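Local coordinates for L-Ribose isomerase (Acinetobacter, PDB 4Q0S), which isomerises the non-natural sugar L-ribose, probably to the ketose L-ribulose, in the metal-binding pocket of a cupin barrel, at residues E222-A227 with G253-A258; Y95-G100 with P235-M240; K104-H109 with H199-P204. All coordinates share one frame; numbering follows the deposited sequence.

Interaction 1 of 3, residues E222-A227 with G253-A258; sequences EPTEAA and GRLQTA. With RB0 (D-ribitol), chain C.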
loop_
_atom_site.group_PDB
_atom_site.type_symbol
_atom_site.label_atom_id
_atom_site.label_comp_id
_atom_site.label_asym_id
_atom_site.label_seq_id
_atom_site.Cartn_x
_atom_site.Cartn_y
_atom_site.Cartn_z
ATOM N N GLU A 222 19.578 8.274 -23.109
ATOM C CA GLU A 222 19.479 9.694 -22.790
ATOM C C GLU A 222 20.737 10.246 -22.130
ATOM O O GLU A 222 20.979 10.007 -20.946
ATOM C CB GLU A 222 18.289 9.948 -21.860
ATOM C CG GLU A 222 16.941 9.546 -22.427
ATOM C CD GLU A 222 15.810 9.750 -21.432
ATOM O OE1 GLU A 222 15.890 9.187 -20.317
ATOM O OE2 GLU A 222 14.841 10.471 -21.764
ATOM N N PRO A 223 21.564 10.981 -22.891
ATOM C CA PRO A 223 22.794 11.561 -22.334
ATOM C C PRO A 223 22.445 12.740 -21.414
ATOM O O PRO A 223 22.933 13.858 -21.601
ATOM C CB PRO A 223 23.560 12.007 -23.579
ATOM C CG PRO A 223 23.079 11.048 -24.637
ATOM C CD PRO A 223 21.599 11.012 -24.363
ATOM N N THR A 224 21.595 12.474 -20.424
ATOM C CA THR A 224 21.145 13.490 -19.474
ATOM C C THR A 224 22.233 13.988 -18.525
ATOM O O THR A 224 23.428 13.796 -18.763
ATOM C CB THR A 224 19.966 12.969 -18.614
ATOM O OG1 THR A 224 20.407 11.868 -17.809
ATOM C CG2 THR A 224 18.813 12.517 -19.503
ATOM N N GLU A 225 21.792 14.630 -17.446
ATOM C CA GLU A 225 22.688 15.184 -16.437
ATOM C C GLU A 225 23.123 14.109 -15.442
ATOM O O GLU A 225 24.279 14.075 -15.015
ATOM C CB GLU A 225 21.981 16.329 -15.696
ATOM C CG GLU A 225 22.800 17.609 -15.560
ATOM C CD GLU A 225 24.005 17.451 -14.648
ATOM O OE1 GLU A 225 24.894 16.630 -14.960
ATOM O OE2 GLU A 225 24.064 18.155 -13.616
ATOM N N ALA A 226 22.195 13.230 -15.078
ATOM C CA ALA A 226 22.488 12.156 -14.135
ATOM C C ALA A 226 23.049 10.937 -14.857
ATOM O O ALA A 226 23.365 9.925 -14.230
ATOM C CB ALA A 226 21.225 11.775 -13.369
ATOM N N ALA A 227 23.171 11.041 -16.178
ATOM C CA ALA A 227 23.692 9.947 -16.990
ATOM C C ALA A 227 24.738 10.444 -17.987
ATOM O O ALA A 227 24.736 10.049 -19.155
ATOM C CB ALA A 227 22.546 9.258 -17.731
ATOM N N GLY A 253 15.637 21.701 -22.709
ATOM C CA GLY A 253 15.461 21.656 -21.267
ATOM C C GLY A 253 15.270 20.272 -20.672
ATOM O O GLY A 253 15.310 20.107 -19.453
ATOM N N ARG A 254 15.067 19.275 -21.522
ATOM C CA ARG A 254 14.861 17.909 -21.055
ATOM C C ARG A 254 16.095 17.360 -20.335
ATOM O O ARG A 254 15.987 16.789 -19.249
ATOM C CB ARG A 254 14.511 17.005 -22.243
ATOM C CG ARG A 254 13.762 15.723 -21.884
ATOM C CD ARG A 254 14.551 14.820 -20.945
ATOM N NE ARG A 254 13.829 13.587 -20.641
ATOM C CZ ARG A 254 14.254 12.662 -19.784
ATOM N NH1 ARG A 254 13.528 11.571 -19.573
ATOM N NH2 ARG A 254 15.400 12.829 -19.136
ATOM N N LEU A 255 17.266 17.543 -20.937
ATOM C CA LEU A 255 18.512 17.032 -20.370
ATOM C C LEU A 255 19.103 17.806 -19.185
ATOM O O LEU A 255 20.181 17.458 -18.701
ATOM C CB LEU A 255 19.568 16.916 -21.475
ATOM C CG LEU A 255 19.211 16.045 -22.687
ATOM C CD1 LEU A 255 20.344 16.096 -23.698
ATOM C CD2 LEU A 255 18.955 14.609 -22.245
ATOM N N GLN A 256 18.417 18.845 -18.716
ATOM C CA GLN A 256 18.923 19.619 -17.580
ATOM C C GLN A 256 17.909 20.586 -16.984
ATOM O O GLN A 256 17.211 21.298 -17.708
ATOM C CB GLN A 256 20.171 20.415 -17.970
ATOM C CG GLN A 256 20.732 21.236 -16.812
ATOM C CD GLN A 256 21.771 22.254 -17.242
ATOM O OE1 GLN A 256 22.830 21.897 -17.763
ATOM N NE2 GLN A 256 21.474 23.533 -17.023
ATOM N N THR A 257 17.847 20.615 -15.657
ATOM C CA THR A 257 16.930 21.496 -14.949
ATOM C C THR A 257 17.707 22.626 -14.288
ATOM O O THR A 257 18.657 22.387 -13.542
ATOM C CB THR A 257 16.154 20.737 -13.860
ATOM O OG1 THR A 257 15.501 19.603 -14.442
ATOM C CG2 THR A 257 15.109 21.645 -13.224
ATOM N N ALA A 258 17.297 23.858 -14.563
ATOM C CA ALA A 258 17.957 25.023 -13.995
ATOM C C ALA A 258 17.483 25.258 -12.566
ATOM O O ALA A 258 16.368 25.730 -12.341
ATOM C CB ALA A 258 17.670 26.249 -14.850
HETATM C C1 RB0 C . 10.024 11.310 -20.970
HETATM O O1 RB0 C . 10.937 12.391 -20.900
HETATM C C2 RB0 C . 10.738 10.018 -20.601
HETATM O O2 RB0 C . 11.618 9.631 -21.653
HETATM C C3 RB0 C . 9.717 8.901 -20.299
HETATM O O3 RB0 C . 10.383 7.779 -19.739
HETATM C C4 RB0 C . 8.916 8.464 -21.531
HETATM O O4 RB0 C . 9.612 8.825 -22.714
HETATM C C5 RB0 C . 7.535 9.113 -21.519
HETATM O O5 RB0 C . 6.733 8.578 -22.571
#
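Leu-255 has the largest area buried here and sets its CD2 against the CG2 methyl of Thr-224 at 3.5 Å, tighter than carbons usually pack, with the two side chains crossing at about a right angle. Its CD1 comes to 4.0 Å from Pro-223 O. Pro-223 centres an inverse gamma turn, in which Thr-224 N donates to Glu-222 O at 2.6 Å. The same Thr-224 methyl also meets Arg-254, with CG2 3.4 Å from NH2.

Arg-254 uses its guanidinium in two directions. Glu-222 OE2 lies over one face, 2.8 Å from Arg-254 NH1, and the carboxylate plane is turned 65° from the guanidinium; the oxygen stands well out of the guanidinium plane, so the salt bridge is an electrostatic one and not a directed hydrogen bond. At the edge, Arg-254 NE and NH1 both donate to ribitol O1, over 3.1 and 3.0 Å. Glu-222 OE2 receives a hydrogen bond from Asn-243 ND2 and a weak one from ribitol O2. The division suggests that the acid partly offsets the arginine charge from over the face while the NE and NH1 N-H groups at the guanidinium edge serve the ligand, consistent with a role in holding the sugar chain.

Interaction 2 of 3, residues Y95-G100 with P235-M240; sequences YAEYSG and PSWLGM
A water between Glu-97 and Trp-237 is gripped by three groups: it accepts from Glu-97 N at 2.9 Å, accepts from Trp-237 NE1 at 3.2 Å, and donates to Glu-97 OE1 at 2.7 Å. It thereby ties the indole N-H to both the backbone and the carboxylate of one residue. Direct contact accompanies the bridge. Trp-237 brings the six-membered end of its indole to the turn of backbone at Ala-96 and Glu-97: CZ2 lies 3.4 Å from Glu-97 N, obliquely to the ring, and 3.7 Å from Ala-96 CB, while Ala-96 C sits at the indole edge near its plane.

The Glu-97 side chain starts with CG between the backbone N and the carbonyl carbon (chi1 60°) and runs on extended. Met-240 crosses it at about a right angle; the bend at chi3 (-72°) places CE against the carboxylate, 3.5 Å from Glu-97 OE1. The other oxygen, OE2, forms a salt bridge with Arg-121. Trp-237 and Met-240 are the first and last residues of a type II beta turn, closed by Met-240 N donating to Trp-237 O at 3.0 Å, and both side chains touch Glu-97.

His-221 meets the indole edge-to-face and donates from NE2 to Glu-97 O, while Ser-99 OG is hydrogen-bonded to Ser-99 OG of the second subunit. The contact thus joins two loops: residues 95-100 lead into strand 101-108 after strand 73-82, and residues 235-240 lie on the way from strand 211-217 to strand 244-245.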
loop_
_atom_site.group_PDB
_atom_site.type_symbol
_atom_site.label_atom_id
_atom_site.label_comp_id
_atom_site.label_asym_id
_atom_site.label_seq_id
_atom_site.Cartn_x
_atom_site.Cartn_y
_atom_site.Cartn_z
ATOM N N TYR A 95 21.475 -4.135 -33.116
ATOM C CA TYR A 95 20.048 -4.055 -32.801
ATOM C C TYR A 95 19.756 -4.110 -31.301
ATOM O O TYR A 95 18.598 -4.083 -30.886
ATOM C CB TYR A 95 19.302 -5.191 -33.501
ATOM C CG TYR A 95 19.593 -5.281 -34.981
ATOM C CD1 TYR A 95 19.183 -4.273 -35.854
ATOM C CD2 TYR A 95 20.289 -6.370 -35.509
ATOM C CE1 TYR A 95 19.455 -4.346 -37.217
ATOM C CE2 TYR A 95 20.567 -6.455 -36.873
ATOM C CZ TYR A 95 20.147 -5.439 -37.720
ATOM O OH TYR A 95 20.411 -5.520 -39.070
ATOM N N ALA A 96 20.807 -4.183 -30.491
ATOM C CA ALA A 96 20.659 -4.248 -29.041
ATOM C C ALA A 96 19.990 -2.993 -28.475
ATOM O O ALA A 96 19.253 -3.062 -27.491
ATOM C CB ALA A 96 22.024 -4.447 -28.394
ATOM N N GLU A 97 20.256 -1.857 -29.111
ATOM C CA GLU A 97 19.718 -0.565 -28.703
ATOM C C GLU A 97 18.187 -0.515 -28.675
ATOM O O GLU A 97 17.605 0.411 -28.114
ATOM C CB GLU A 97 20.252 0.525 -29.638
ATOM C CG GLU A 97 19.876 0.311 -31.103
ATOM C CD GLU A 97 20.728 1.135 -32.050
ATOM O OE1 GLU A 97 21.937 0.844 -32.160
ATOM O OE2 GLU A 97 20.190 2.072 -32.677
ATOM N N TYR A 98 17.542 -1.500 -29.292
ATOM C CA TYR A 98 16.082 -1.549 -29.318
ATOM C C TYR A 98 15.563 -2.369 -28.143
ATOM O O TYR A 98 14.359 -2.388 -27.876
ATOM C CB TYR A 98 15.588 -2.173 -30.625
ATOM C CG TYR A 98 15.814 -1.311 -31.844
ATOM C CD1 TYR A 98 14.940 -0.271 -32.157
ATOM C CD2 TYR A 98 16.914 -1.521 -32.675
ATOM C CE1 TYR A 98 15.153 0.538 -33.271
ATOM C CE2 TYR A 98 17.139 -0.717 -33.786
ATOM C CZ TYR A 98 16.256 0.309 -34.078
ATOM O OH TYR A 98 16.485 1.110 -35.170
ATOM N N SER A 99 16.476 -3.047 -27.452
ATOM C CA SER A 99 16.108 -3.874 -26.315
ATOM C C SER A 99 16.498 -3.206 -24.997
ATOM O O SER A 99 16.511 -1.979 -24.894
ATOM C CB SER A 99 16.766 -5.252 -26.428
ATOM O OG SER A 99 16.226 -6.151 -25.468
ATOM N N GLY A 100 16.821 -4.013 -23.992
ATOM C CA GLY A 100 17.179 -3.465 -22.698
ATOM C C GLY A 100 15.938 -3.348 -21.827
ATOM O O GLY A 100 14.815 -3.507 -22.313
ATOM N N PRO A 235 29.668 0.442 -28.593
ATOM C CA PRO A 235 30.218 1.670 -29.174
ATOM C C PRO A 235 29.187 2.702 -29.624
ATOM O O PRO A 235 29.146 3.814 -29.096
ATOM C CB PRO A 235 31.066 1.144 -30.324
ATOM C CG PRO A 235 31.631 -0.109 -29.733
ATOM C CD PRO A 235 30.419 -0.736 -29.067
ATOM N N SER A 236 28.353 2.328 -30.591
ATOM C CA SER A 236 27.332 3.226 -31.125
ATOM C C SER A 236 26.464 3.896 -30.060
ATOM O O SER A 236 26.103 5.062 -30.196
ATOM C CB SER A 236 26.433 2.472 -32.109
ATOM O OG SER A 236 25.727 1.427 -31.465
ATOM N N TRP A 237 26.127 3.163 -29.005
ATOM C CA TRP A 237 25.296 3.702 -27.931
ATOM C C TRP A 237 25.816 5.022 -27.369
ATOM O O TRP A 237 25.046 5.822 -26.840
ATOM C CB TRP A 237 25.190 2.685 -26.794
ATOM C CG TRP A 237 24.372 1.475 -27.125
ATOM C CD1 TRP A 237 24.328 0.809 -28.317
ATOM C CD2 TRP A 237 23.533 0.741 -26.227
ATOM N NE1 TRP A 237 23.519 -0.297 -28.216
ATOM C CE2 TRP A 237 23.019 -0.364 -26.942
ATOM C CE3 TRP A 237 23.170 0.906 -24.882
ATOM C CZ2 TRP A 237 22.159 -1.302 -26.357
ATOM C CZ3 TRP A 237 22.316 -0.027 -24.300
ATOM C CH2 TRP A 237 21.821 -1.118 -25.040
ATOM N N LEU A 238 27.123 5.242 -27.483
ATOM C CA LEU A 238 27.748 6.458 -26.972
ATOM C C LEU A 238 27.178 7.731 -27.596
ATOM O O LEU A 238 27.229 7.915 -28.812
ATOM C CB LEU A 238 29.259 6.404 -27.206
ATOM C CG LEU A 238 30.080 7.600 -26.718
ATOM C CD1 LEU A 238 29.887 7.799 -25.222
ATOM C CD2 LEU A 238 31.546 7.359 -27.041
ATOM N N GLY A 239 26.639 8.603 -26.749
ATOM C CA GLY A 239 26.064 9.852 -27.221
ATOM C C GLY A 239 24.726 9.693 -27.923
ATOM O O GLY A 239 24.035 10.675 -28.198
ATOM N N MET A 240 24.358 8.451 -28.215
ATOM C CA MET A 240 23.102 8.150 -28.892
ATOM C C MET A 240 21.899 8.779 -28.189
ATOM O O MET A 240 21.743 8.652 -26.973
ATOM C CB MET A 240 22.919 6.635 -28.964
ATOM C CG MET A 240 21.696 6.177 -29.726
ATOM S SD MET A 240 21.533 4.387 -29.627
ATOM C CE MET A 240 22.875 3.859 -30.696
HETATM O O HOH W 1 22.510 -1.543 -30.969
#

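Interaction 3 of 3, residues K104-H109 with H199-P204; sequences KLMIVH and HAFRCP. With CO (cobalt (II) ion), chain B; RB0 (D-ribitol), chain C.
Val-108 CG2 and ribitol O5 both meet the Phe-201 ring at its edge. Val-108 CG2 lies near the ring plane, 3.8 Å from CE1, and ribitol O5 lies in plane at another part of the rim, 3.7 Å from CE2. Met-106 comes in obliquely: its CE is 3.7 Å from Phe-201 CZ, and its SD is 5.3 Å from the ring centroid, 74° off the normal, a Met-aromatic contact in which the two side chains cross at about a right angle. Phe-201 CG lies between the backbone N and the carbonyl carbon (chi1 57°), and the far end of the ring comes closer to strand 104-108 than its first bond would suggest. The other flat group, His-199, also has ribitol O5 in plane at its edge, and its NE2 binds the cobalt ion at 2.3 Å. Ribitol O4 and O5 are ligands of the same ion, and His-117, His-119 and Glu-124 complete the site.

Strand 104-108 belongs to one sheet of the cupin barrel and strand 199-202 to the other. Their axes run 8.9 Å apart at closest, with 60° between their directions, so side chains rather than backbone bonds fill the interval. Met-106 and Val-108 point toward the other strand and Ile-107 away, the alternation of a strand with one side to the barrel interior.

Near the strand ends the spacing narrows. Cys-203 CB lies 3.3 Å from Val-108 O and also close to His-109 O, while Val-108 CG1, anti to the backbone N, packs on Cys-203 CB at 3.9 Å. At this end, the side chain of His-109 starts away from residues 199-204, and its NE2 is hydrogen-bonded to Glu-28 of the third subunit.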
loop_
_atom_site.group_PDB
_atom_site.type_symbol
_atom_site.label_atom_id
_atom_site.label_comp_id
_atom_site.label_asym_id
_atom_site.label_seq_id
_atom_site.Cartn_x
_atom_site.Cartn_y
_atom_site.Cartn_z
ATOM N N LYS A 104 10.898 2.798 -14.308
ATOM C CA LYS A 104 10.888 4.091 -13.646
ATOM C C LYS A 104 9.495 4.427 -13.140
ATOM O O LYS A 104 8.504 3.847 -13.579
ATOM C CB LYS A 104 11.344 5.196 -14.599
ATOM C CG LYS A 104 10.309 5.564 -15.658
ATOM C CD LYS A 104 10.854 5.376 -17.073
ATOM C CE LYS A 104 11.151 3.913 -17.373
ATOM N NZ LYS A 104 11.541 3.683 -18.807
ATOM N N LEU A 105 9.440 5.363 -12.201
ATOM C CA LEU A 105 8.189 5.828 -11.637
ATOM C C LEU A 105 8.075 7.264 -12.127
ATOM O O LEU A 105 9.027 8.031 -12.020
ATOM C CB LEU A 105 8.245 5.815 -10.110
ATOM C CG LEU A 105 6.901 6.108 -9.445
ATOM C CD1 LEU A 105 5.936 4.972 -9.770
ATOM C CD2 LEU A 105 7.077 6.238 -7.930
ATOM N N MET A 106 6.925 7.620 -12.683
ATOM C CA MET A 106 6.731 8.969 -13.181
ATOM C C MET A 106 5.617 9.650 -12.408
ATOM O O MET A 106 4.557 9.070 -12.174
ATOM C CB MET A 106 6.407 8.938 -14.677
ATOM C CG MET A 106 7.452 8.179 -15.486
ATOM S SD MET A 106 7.218 8.254 -17.267
ATOM C CE MET A 106 5.765 7.281 -17.468
ATOM N N ILE A 107 5.872 10.883 -11.997
ATOM C CA ILE A 107 4.886 11.632 -11.246
ATOM C C ILE A 107 4.546 12.932 -11.958
ATOM O O ILE A 107 5.403 13.788 -12.178
ATOM C CB ILE A 107 5.389 11.911 -9.816
ATOM C CG1 ILE A 107 5.745 10.582 -9.144
ATOM C CG2 ILE A 107 4.315 12.656 -9.021
ATOM C CD1 ILE A 107 6.197 10.715 -7.711
ATOM N N VAL A 108 3.273 13.058 -12.309
ATOM C CA VAL A 108 2.761 14.215 -13.011
ATOM C C VAL A 108 1.651 14.858 -12.188
ATOM O O VAL A 108 0.662 14.213 -11.836
ATOM C CB VAL A 108 2.207 13.798 -14.387
ATOM C CG1 VAL A 108 1.647 15.000 -15.109
ATOM C CG2 VAL A 108 3.314 13.138 -15.203
ATOM N N HIS A 109 1.824 16.137 -11.877
ATOM C CA HIS A 109 0.835 16.842 -11.094
ATOM C C HIS A 109 -0.349 17.279 -11.945
ATOM O O HIS A 109 -0.265 17.310 -13.176
ATOM C CB HIS A 109 1.489 18.013 -10.358
ATOM C CG HIS A 109 2.238 17.588 -9.130
ATOM N ND1 HIS A 109 3.389 16.830 -9.187
ATOM C CD2 HIS A 109 1.962 17.754 -7.814
ATOM C CE1 HIS A 109 3.788 16.548 -7.960
ATOM N NE2 HIS A 109 2.939 17.096 -7.108
ATOM N N HIS A 199 3.537 10.365 -28.664
ATOM C CA HIS A 199 2.723 10.240 -27.470
ATOM C C HIS A 199 3.011 11.336 -26.461
ATOM O O HIS A 199 4.068 11.968 -26.479
ATOM C CB HIS A 199 2.904 8.860 -26.823
ATOM C CG HIS A 199 4.316 8.540 -26.445
ATOM N ND1 HIS A 199 5.281 8.208 -27.372
ATOM C CD2 HIS A 199 4.933 8.524 -25.239
ATOM C CE1 HIS A 199 6.431 8.003 -26.754
ATOM N NE2 HIS A 199 6.248 8.189 -25.459
ATOM N N ALA A 200 2.026 11.563 -25.602
ATOM C CA ALA A 200 2.086 12.555 -24.548
ATOM C C ALA A 200 1.023 12.133 -23.541
ATOM O O ALA A 200 0.143 11.331 -23.855
ATOM C CB ALA A 200 1.761 13.945 -25.104
ATOM N N PHE A 201 1.113 12.651 -22.324
ATOM C CA PHE A 201 0.126 12.313 -21.321
ATOM C C PHE A 201 0.101 13.348 -20.214
ATOM O O PHE A 201 1.080 14.057 -19.994
ATOM C CB PHE A 201 0.385 10.908 -20.763
ATOM C CG PHE A 201 1.754 10.716 -20.161
ATOM C CD1 PHE A 201 2.024 11.123 -18.857
ATOM C CD2 PHE A 201 2.764 10.087 -20.890
ATOM C CE1 PHE A 201 3.285 10.901 -18.284
ATOM C CE2 PHE A 201 4.026 9.861 -20.327
ATOM C CZ PHE A 201 4.285 10.268 -19.020
ATOM N N ARG A 202 -1.034 13.443 -19.535
ATOM C CA ARG A 202 -1.181 14.398 -18.453
ATOM C C ARG A 202 -2.020 13.804 -17.336
ATOM O O ARG A 202 -2.670 12.769 -17.499
ATOM C CB ARG A 202 -1.901 15.665 -18.932
ATOM C CG ARG A 202 -3.407 15.459 -19.109
ATOM C CD ARG A 202 -4.184 16.775 -19.238
ATOM N NE ARG A 202 -5.628 16.542 -19.206
ATOM C CZ ARG A 202 -6.547 17.502 -19.214
ATOM N NH1 ARG A 202 -6.181 18.779 -19.254
ATOM N NH2 ARG A 202 -7.837 17.187 -19.166
ATOM N N CYS A 203 -1.994 14.498 -16.207
ATOM C CA CYS A 203 -2.786 14.156 -15.051
ATOM C C CYS A 203 -3.966 15.119 -15.170
ATOM O O CYS A 203 -3.767 16.308 -15.420
ATOM C CB CYS A 203 -2.008 14.460 -13.770
ATOM S SG CYS A 203 -2.982 14.326 -12.259
ATOM N N PRO A 204 -5.204 14.623 -15.042
ATOM C CA PRO A 204 -6.354 15.531 -15.144
ATOM C C PRO A 204 -6.161 16.688 -14.160
ATOM O O PRO A 204 -5.678 16.486 -13.045
ATOM C CB PRO A 204 -7.532 14.639 -14.766
ATOM C CG PRO A 204 -7.105 13.301 -15.255
ATOM C CD PRO A 204 -5.647 13.232 -14.840
HETATM CO CO CO B . 8.184 8.349 -24.197
HETATM C C1 RB0 C . 10.024 11.310 -20.970
HETATM O O1 RB0 C . 10.937 12.391 -20.900
HETATM C C2 RB0 C . 10.738 10.018 -20.601
HETATM O O2 RB0 C . 11.618 9.631 -21.653
HETATM C C3 RB0 C . 9.717 8.901 -20.299
HETATM O O3 RB0 C . 10.383 7.779 -19.739
HETATM C C4 RB0 C . 8.916 8.464 -21.531
HETATM O O4 RB0 C . 9.612 8.825 -22.714
HETATM C C5 RB0 C . 7.535 9.113 -21.519
HETATM O O5 RB0 C . 6.733 8.578 -22.571
#

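Overall arrangement
Interaction 3 is the core contact, wholly buried between the two sheets and built from apolar and sulfur-aromatic packing, with metal coordination at one end. Interaction 1 is a surface contact and interaction 2 is partly buried; the first pairs a salt bridge with aliphatic packing, the second a bridging water with indole packing. Interactions 1 and 3 have centres 18 Å apart and do not touch, yet both reach the same ribitol, one from a loop and the end of helix 248-254, the other from the barrel interior. Interactions 1 and 2 share the connection between strands 211-217 and 244-245, and meet where Pro-223 packs on the carbonyl oxygens of Gly-239 and Met-240. Interaction 3 is nested inside the chain loop that interaction 2 closes.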